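Local coordinates for Ras-3 from Cryphonectria parasitica (PDB 4KU4), which belongs to the Ras family of small P-loop proteins and holds guanosine-5'-diphosphate in this crystal structure, which also contains magnesium, at residues L20-V25 against F101-R106; F93-R98 against F171-A176. All coordinates share one frame; numbering follows the deposited sequence.

In the fold
Interaction 1 and interaction 2 meet guanosine-5'-diphosphate at different ends: the loop 20-25 meets its beta-phosphate, whereas 171-176 meets its guanine. Their centres lie about 10 Å apart, and the segments alternate along the chain. Strand 88-94 runs on through the turn 94-97 into helix 98-118, so interaction 2 supplies the approach to the helix used in interaction 1. At that junction Phe101 CD1 packs 3.6 Å from Phe93 CZ. Nearer the phosphates, Arg97 reaches back to the loop: its NH1 lies 3.4 Å from Glu22 OE1, a long, weak ion pair. The side chain of Glu22 remains about 10 Å from a bound magnesium ion.

Interaction 1 (L20-V25 against F101-R106); sequences LGEGGV and FEAAER. With GDP (guanosine-5'-diphosphate), chain C.
Glu22 meets Ala103 through the aliphatic part of its side chain: CG sits 3.5 Å from Ala103 CB, and CD is almost as close. With CG anti to the carbonyl carbon (chi1 -74°) and the chain extended beyond it, the side chain passes alongside the methyl group. Alanine suits this buried helical position because its short side chain lets the loop come near helix 98-118.

The electrostatic contact is looser. Glu22 OE2 approaches the edge of the Arg106 guanidinium, near its plane, but stays 4.4 Å from NH2, beyond a salt bridge. One face of that guanidinium lies over its own helix, with Ala103 CA 3.5 Å from the plane.

Segment 20-25 joins strand 15-20 to helix 27-35, the strand-loop-helix of a P-loop, and two of its amides, those of Gly24 and Val25, turn to the ligand. Gly24 N donates to O3B of guanosine-5'-diphosphate over 2.7 Å at 162°; Val25 N makes a weak bond to O2B. Residues 22-25 form a type II turn, whose third position, Gly24, takes a positive phi (87°) where a side chain would clash with the preceding carbonyl. Gly21 is likewise in a glycine conformation, and its O accepts a hydrogen bond from Lys27 NZ.

Interaction 2 (F93-R98 against F171-A176); sequences FDVTRR and FVETSA. With GDP (guanosine-5'-diphosphate), chain C.
Phe93 packs against Phe171 and Val95 against Glu173. Of these pairs only the first joins strands 88-94 and 170-173, reaching across strand 140-145 in the parallel part of the Ras alpha/beta sheet; Val95 lies just past its strand's end. On the Glu173 side chain, CB is still 5.7 Å from Val95 CG1. CG, placed anti to the carbonyl carbon (chi1 -76°), packs against the aromatic ring two residues earlier, 3.5 Å from Phe171 CZ. Beyond CD, OE2 makes a van der Waals approach to Val95 CG1 at 4.0 Å; the carboxylate's main polar partner is Arg153, salt-bridged to OE1. A long acidic side chain suits this partly exposed edge, its CG packing at the CZ rim of the Phe171 ring and its carboxylate reaching the arginine.

The other pair is aromatic. Phe171 CE1 lies 4.0 Å from Phe93 CE2, at the edge of the Phe93 ring and near its plane; the two side chains cross at about a right angle.

The strand ends at Asp94, where a type I turn begins, closed by Arg97 N to Asp94 O. Within it Asp94 OD1 makes an Asx turn with Thr96 N at 2.9 Å and also accepts from Thr96 OG1 at 2.7 Å, both donors approaching from the same face, about 42° out of the carboxylate plane. Asp94 OD2 is paired with Lys146.

Past Glu173, the chain leads to the guanine, where Ser175 and Ala176 fit the SAK motif of Ras proteins. Ala176 N donates to Asn145 OD1 and lies 2.9 Å from O6 of guanosine-5'-diphosphate, while Ala176 CB sits 3.6 Å from its N7.

Interaction 1 (L20-V25 against F101-R106)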
loop_
_atom_site.group_PDB
_atom_site.type_symbol
_atom_site.label_atom_id
_atom_site.label_comp_id
_atom_site.label_asym_id
_atom_site.label_seq_id
_atom_site.Cartn_x
_atom_site.Cartn_y
_atom_site.Cartn_z
ATOM N N LEU A 20 5.164 -1.468 0.671
ATOM C CA LEU A 20 5.930 -2.568 1.282
ATOM C C LEU A 20 5.333 -3.906 0.863
ATOM O O LEU A 20 4.173 -3.970 0.444
ATOM C CB LEU A 20 5.925 -2.451 2.807
ATOM C CG LEU A 20 6.511 -1.180 3.418
ATOM C CD1 LEU A 20 6.159 -1.052 4.913
ATOM C CD2 LEU A 20 8.012 -1.123 3.187
ATOM N N GLY A 21 6.132 -4.964 0.979
ATOM C CA GLY A 21 5.737 -6.300 0.569
ATOM C C GLY A 21 6.889 -7.081 -0.045
ATOM O O GLY A 21 7.853 -6.499 -0.541
ATOM N N GLU A 22 6.795 -8.407 -0.016
ATOM C CA GLU A 22 7.837 -9.227 -0.628
ATOM C C GLU A 22 7.909 -9.010 -2.130
ATOM O O GLU A 22 6.992 -8.459 -2.737
ATOM C CB GLU A 22 7.583 -10.708 -0.362
ATOM C CG GLU A 22 7.877 -11.155 1.045
ATOM C CD GLU A 22 7.897 -12.669 1.164
ATOM O OE1 GLU A 22 7.099 -13.334 0.461
ATOM O OE2 GLU A 22 8.718 -13.190 1.946
ATOM N N GLY A 23 9.003 -9.459 -2.735
ATOM C CA GLY A 23 9.136 -9.388 -4.177
ATOM C C GLY A 23 8.063 -10.170 -4.904
ATOM O O GLY A 23 7.684 -11.260 -4.481
ATOM N N GLY A 24 7.571 -9.600 -5.999
ATOM C CA GLY A 24 6.648 -10.280 -6.877
ATOM C C GLY A 24 5.181 -10.169 -6.503
ATOM O O GLY A 24 4.362 -10.794 -7.148
ATOM N N VAL A 25 4.839 -9.363 -5.493
ATOM C CA VAL A 25 3.444 -9.322 -5.026
ATOM C C VAL A 25 2.611 -8.365 -5.865
ATOM O O VAL A 25 1.377 -8.482 -5.931
ATOM C CB VAL A 25 3.312 -9.011 -3.520
ATOM C CG1 VAL A 25 3.867 -10.194 -2.663
ATOM C CG2 VAL A 25 3.963 -7.673 -3.172
ATOM N N PHE A 101 1.586 -13.350 2.394
ATOM C CA PHE A 101 0.593 -12.858 3.345
ATOM C C PHE A 101 1.216 -12.870 4.731
ATOM O O PHE A 101 0.996 -11.973 5.541
ATOM C CB PHE A 101 -0.659 -13.742 3.252
ATOM C CG PHE A 101 -1.746 -13.403 4.222
ATOM C CD1 PHE A 101 -2.340 -12.148 4.224
ATOM C CD2 PHE A 101 -2.213 -14.361 5.104
ATOM C CE1 PHE A 101 -3.378 -11.845 5.105
ATOM C CE2 PHE A 101 -3.235 -14.068 5.988
ATOM C CZ PHE A 101 -3.830 -12.810 5.979
ATOM N N GLU A 102 2.023 -13.883 4.995
ATOM C CA GLU A 102 2.688 -13.973 6.285
ATOM C C GLU A 102 3.716 -12.854 6.431
ATOM O O GLU A 102 3.817 -12.233 7.481
ATOM C CB GLU A 102 3.345 -15.341 6.453
ATOM C CG GLU A 102 2.348 -16.463 6.488
ATOM C CD GLU A 102 2.970 -17.824 6.277
ATOM O OE1 GLU A 102 2.242 -18.828 6.437
ATOM O OE2 GLU A 102 4.172 -17.880 5.940
ATOM N N ALA A 103 4.472 -12.579 5.374
ATOM C CA ALA A 103 5.413 -11.458 5.421
ATOM C C ALA A 103 4.714 -10.119 5.623
ATOM O O ALA A 103 5.181 -9.269 6.366
ATOM C CB ALA A 103 6.267 -11.409 4.176
ATOM N N ALA A 104 3.584 -9.929 4.953
ATOM C CA ALA A 104 2.856 -8.682 5.120
ATOM C C ALA A 104 2.491 -8.420 6.593
ATOM O O ALA A 104 2.596 -7.297 7.075
ATOM C CB ALA A 104 1.620 -8.686 4.255
ATOM N N GLU A 105 2.049 -9.459 7.291
ATOM C CA GLU A 105 1.733 -9.353 8.714
ATOM C C GLU A 105 2.974 -8.945 9.512
ATOM O O GLU A 105 2.914 -8.046 10.349
ATOM C CB GLU A 105 1.199 -10.689 9.217
ATOM C CG GLU A 105 0.785 -10.697 10.675
ATOM C CD GLU A 105 0.172 -12.019 11.102
ATOM O OE1 GLU A 105 0.203 -12.994 10.316
ATOM O OE2 GLU A 105 -0.349 -12.080 12.237
ATOM N N ARG A 106 4.099 -9.594 9.238
ATOM C CA ARG A 106 5.374 -9.192 9.843
ATOM C C ARG A 106 5.758 -7.739 9.530
ATOM O O ARG A 106 6.251 -7.022 10.399
ATOM C CB ARG A 106 6.496 -10.142 9.411
ATOM C CG ARG A 106 6.280 -11.587 9.841
ATOM C CD ARG A 106 7.565 -12.393 9.689
ATOM N NE ARG A 106 7.962 -12.527 8.293
ATOM C CZ ARG A 106 7.648 -13.562 7.525
ATOM N NH1 ARG A 106 6.936 -14.561 8.021
ATOM N NH2 ARG A 106 8.059 -13.600 6.264
HETATM P PB GDP C . 6.755 -6.411 -7.171
HETATM O O1B GDP C . 7.036 -4.988 -7.590
HETATM O O2B GDP C . 5.994 -6.410 -5.848
HETATM O O3B GDP C . 8.048 -7.191 -7.038
HETATM O O3A GDP C . 5.813 -7.097 -8.295
HETATM P PA GDP C . 5.648 -6.655 -9.856
HETATM O O1A GDP C . 4.806 -5.408 -10.011
HETATM O O2A GDP C . 6.974 -6.510 -10.562
HETATM O "O5'" GDP C . 4.813 -7.884 -10.454
HETATM C "C5'" GDP C . 5.377 -9.197 -10.386
HETATM C "C4'" GDP C . 4.620 -10.069 -11.373
HETATM O "O4'" GDP C . 3.272 -10.094 -10.953
HETATM C "C3'" GDP C . 4.621 -9.512 -12.783
HETATM O "O3'" GDP C . 4.724 -10.595 -13.726
HETATM C "C2'" GDP C . 3.263 -8.866 -12.909
HETATM O "O2'" GDP C . 2.791 -8.872 -14.255
HETATM C "C1'" GDP C . 2.415 -9.756 -12.022
HETATM N N9 GDP C . 1.261 -9.057 -11.422
HETATM C C8 GDP C . 1.294 -7.966 -10.631
HETATM N N7 GDP C . 0.043 -7.624 -10.246
HETATM C C5 GDP C . -0.803 -8.517 -10.787
HETATM C C6 GDP C . -2.257 -8.742 -10.791
HETATM O O6 GDP C . -3.013 -7.985 -10.162
HETATM N N1 GDP C . -2.733 -9.791 -11.477
HETATM C C2 GDP C . -1.952 -10.623 -12.167
HETATM N N2 GDP C . -2.538 -11.644 -12.837
HETATM N N3 GDP C . -0.604 -10.477 -12.215
HETATM C C4 GDP C . 0.001 -9.460 -11.559
#

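Interaction 2 (F93-R98 against F171-A176)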
loop_
_atom_site.group_PDB
_atom_site.type_symbol
_atom_site.label_atom_id
_atom_site.label_comp_id
_atom_site.label_asym_id
_atom_site.label_seq_id
_atom_site.Cartn_x
_atom_site.Cartn_y
_atom_site.Cartn_z
ATOM N N PHE A 93 0.336 -8.024 -0.451
ATOM C CA PHE A 93 0.606 -9.455 -0.559
ATOM C C PHE A 93 -0.106 -9.999 -1.801
ATOM O O PHE A 93 -0.896 -9.284 -2.426
ATOM C CB PHE A 93 0.219 -10.204 0.720
ATOM C CG PHE A 93 -1.249 -10.351 0.936
ATOM C CD1 PHE A 93 -1.915 -11.493 0.499
ATOM C CD2 PHE A 93 -1.960 -9.388 1.641
ATOM C CE1 PHE A 93 -3.279 -11.654 0.719
ATOM C CE2 PHE A 93 -3.321 -9.542 1.873
ATOM C CZ PHE A 93 -3.980 -10.684 1.413
ATOM N N ASP A 94 0.238 -11.231 -2.174
ATOM C CA ASP A 94 -0.228 -11.873 -3.399
ATOM C C ASP A 94 -1.201 -12.919 -2.913
ATOM O O ASP A 94 -0.822 -13.780 -2.121
ATOM C CB ASP A 94 0.990 -12.512 -4.095
ATOM C CG ASP A 94 0.635 -13.301 -5.352
ATOM O OD1 ASP A 94 -0.538 -13.645 -5.582
ATOM O OD2 ASP A 94 1.569 -13.582 -6.121
ATOM N N VAL A 95 -2.463 -12.834 -3.329
ATOM C CA VAL A 95 -3.458 -13.719 -2.747
ATOM C C VAL A 95 -3.189 -15.167 -3.140
ATOM O O VAL A 95 -3.729 -16.079 -2.520
ATOM C CB VAL A 95 -4.925 -13.348 -3.106
ATOM C CG1 VAL A 95 -5.272 -11.941 -2.610
ATOM C CG2 VAL A 95 -5.182 -13.521 -4.596
ATOM N N THR A 96 -2.361 -15.367 -4.169
ATOM C CA THR A 96 -1.998 -16.708 -4.599
ATOM C C THR A 96 -0.790 -17.285 -3.876
ATOM O O THR A 96 -0.387 -18.402 -4.185
ATOM C CB THR A 96 -1.702 -16.791 -6.119
ATOM O OG1 THR A 96 -0.417 -16.211 -6.395
ATOM C CG2 THR A 96 -2.782 -16.116 -6.942
ATOM N N ARG A 97 -0.205 -16.534 -2.940
ATOM C CA ARG A 97 1.008 -16.965 -2.236
ATOM C C ARG A 97 0.931 -16.697 -0.738
ATOM O O ARG A 97 1.182 -15.582 -0.265
ATOM C CB ARG A 97 2.255 -16.273 -2.788
ATOM C CG ARG A 97 2.876 -16.919 -4.006
ATOM C CD ARG A 97 4.397 -16.734 -3.968
ATOM N NE ARG A 97 4.818 -15.329 -3.923
ATOM C CZ ARG A 97 5.461 -14.754 -2.903
ATOM N NH1 ARG A 97 5.766 -15.449 -1.812
ATOM N NH2 ARG A 97 5.807 -13.474 -2.977
ATOM N N ARG A 98 0.619 -17.735 0.019
ATOM C CA ARG A 98 0.409 -17.561 1.444
ATOM C C ARG A 98 1.652 -17.030 2.167
ATOM O O ARG A 98 1.530 -16.298 3.137
ATOM C CB ARG A 98 -0.064 -18.873 2.063
ATOM C CG ARG A 98 -0.069 -18.854 3.564
ATOM C CD ARG A 98 -0.839 -20.024 4.100
ATOM N NE ARG A 98 -2.236 -19.973 3.693
ATOM C CZ ARG A 98 -3.156 -19.278 4.340
ATOM N NH1 ARG A 98 -2.813 -18.572 5.412
ATOM N NH2 ARG A 98 -4.412 -19.283 3.911
ATOM N N PHE A 171 -8.110 -3.111 4.702
ATOM C CA PHE A 171 -7.929 -4.248 3.815
ATOM C C PHE A 171 -8.668 -4.014 2.506
ATOM O O PHE A 171 -9.876 -3.747 2.507
ATOM C CB PHE A 171 -8.432 -5.544 4.470
ATOM C CG PHE A 171 -8.357 -6.746 3.572
ATOM C CD1 PHE A 171 -7.168 -7.102 2.966
ATOM C CD2 PHE A 171 -9.473 -7.535 3.354
ATOM C CE1 PHE A 171 -7.106 -8.202 2.133
ATOM C CE2 PHE A 171 -9.406 -8.652 2.535
ATOM C CZ PHE A 171 -8.236 -8.989 1.933
ATOM N N VAL A 172 -7.946 -4.086 1.391
ATOM C CA VAL A 172 -8.574 -3.979 0.080
ATOM C C VAL A 172 -7.992 -5.026 -0.863
ATOM O O VAL A 172 -6.780 -5.225 -0.904
ATOM C CB VAL A 172 -8.357 -2.587 -0.544
ATOM C CG1 VAL A 172 -8.958 -2.535 -1.940
ATOM C CG2 VAL A 172 -8.981 -1.515 0.325
ATOM N N GLU A 173 -8.854 -5.681 -1.636
ATOM C CA GLU A 173 -8.397 -6.642 -2.641
ATOM C C GLU A 173 -8.308 -5.937 -3.991
ATOM O O GLU A 173 -9.207 -5.168 -4.364
ATOM C CB GLU A 173 -9.293 -7.869 -2.687
ATOM C CG GLU A 173 -9.013 -8.766 -1.506
ATOM C CD GLU A 173 -9.255 -10.215 -1.804
ATOM O OE1 GLU A 173 -9.883 -10.515 -2.841
ATOM O OE2 GLU A 173 -8.809 -11.057 -1.002
ATOM N N THR A 174 -7.229 -6.199 -4.719
ATOM C CA THR A 174 -6.976 -5.496 -5.970
ATOM C C THR A 174 -6.460 -6.362 -7.098
ATOM O O THR A 174 -6.039 -7.500 -6.879
ATOM C CB THR A 174 -5.834 -4.431 -5.762
ATOM O OG1 THR A 174 -4.617 -5.087 -5.369
ATOM C CG2 THR A 174 -6.236 -3.399 -4.715
ATOM N N SER A 175 -6.562 -5.839 -8.320
ATOM C CA SER A 175 -5.904 -6.472 -9.454
ATOM C C SER A 175 -5.176 -5.363 -10.192
ATOM O O SER A 175 -5.801 -4.571 -10.888
ATOM C CB SER A 175 -6.843 -7.209 -10.404
ATOM O OG SER A 175 -6.125 -7.682 -11.536
ATOM N N ALA A 176 -3.867 -5.256 -9.966
ATOM C CA ALA A 176 -3.041 -4.296 -10.680
ATOM C C ALA A 176 -3.167 -4.493 -12.176
ATOM O O ALA A 176 -3.030 -3.543 -12.949
ATOM C CB ALA A 176 -1.580 -4.446 -10.254
HETATM P PB GDP C . 6.755 -6.411 -7.171
HETATM O O1B GDP C . 7.036 -4.988 -7.590
HETATM O O2B GDP C . 5.994 -6.410 -5.848
HETATM O O3B GDP C . 8.048 -7.191 -7.038
HETATM O O3A GDP C . 5.813 -7.097 -8.295
HETATM P PA GDP C . 5.648 -6.655 -9.856
HETATM O O1A GDP C . 4.806 -5.408 -10.011
HETATM O O2A GDP C . 6.974 -6.510 -10.562
HETATM O "O5'" GDP C . 4.813 -7.884 -10.454
HETATM C "C5'" GDP C . 5.377 -9.197 -10.386
HETATM C "C4'" GDP C . 4.620 -10.069 -11.373
HETATM O "O4'" GDP C . 3.272 -10.094 -10.953
HETATM C "C3'" GDP C . 4.621 -9.512 -12.783
HETATM O "O3'" GDP C . 4.724 -10.595 -13.726
HETATM C "C2'" GDP C . 3.263 -8.866 -12.909
HETATM O "O2'" GDP C . 2.791 -8.872 -14.255
HETATM C "C1'" GDP C . 2.415 -9.756 -12.022
HETATM N N9 GDP C . 1.261 -9.057 -11.422
HETATM C C8 GDP C . 1.294 -7.966 -10.631
HETATM N N7 GDP C . 0.043 -7.624 -10.246
HETATM C C5 GDP C . -0.803 -8.517 -10.787
HETATM C C6 GDP C . -2.257 -8.742 -10.791
HETATM O O6 GDP C . -3.013 -7.985 -10.162
HETATM N N1 GDP C . -2.733 -9.791 -11.477
HETATM C C2 GDP C . -1.952 -10.623 -12.167
HETATM N N2 GDP C . -2.538 -11.644 -12.837
HETATM N N3 GDP C . -0.604 -10.477 -12.215
HETATM C C4 GDP C . 0.001 -9.460 -11.559
#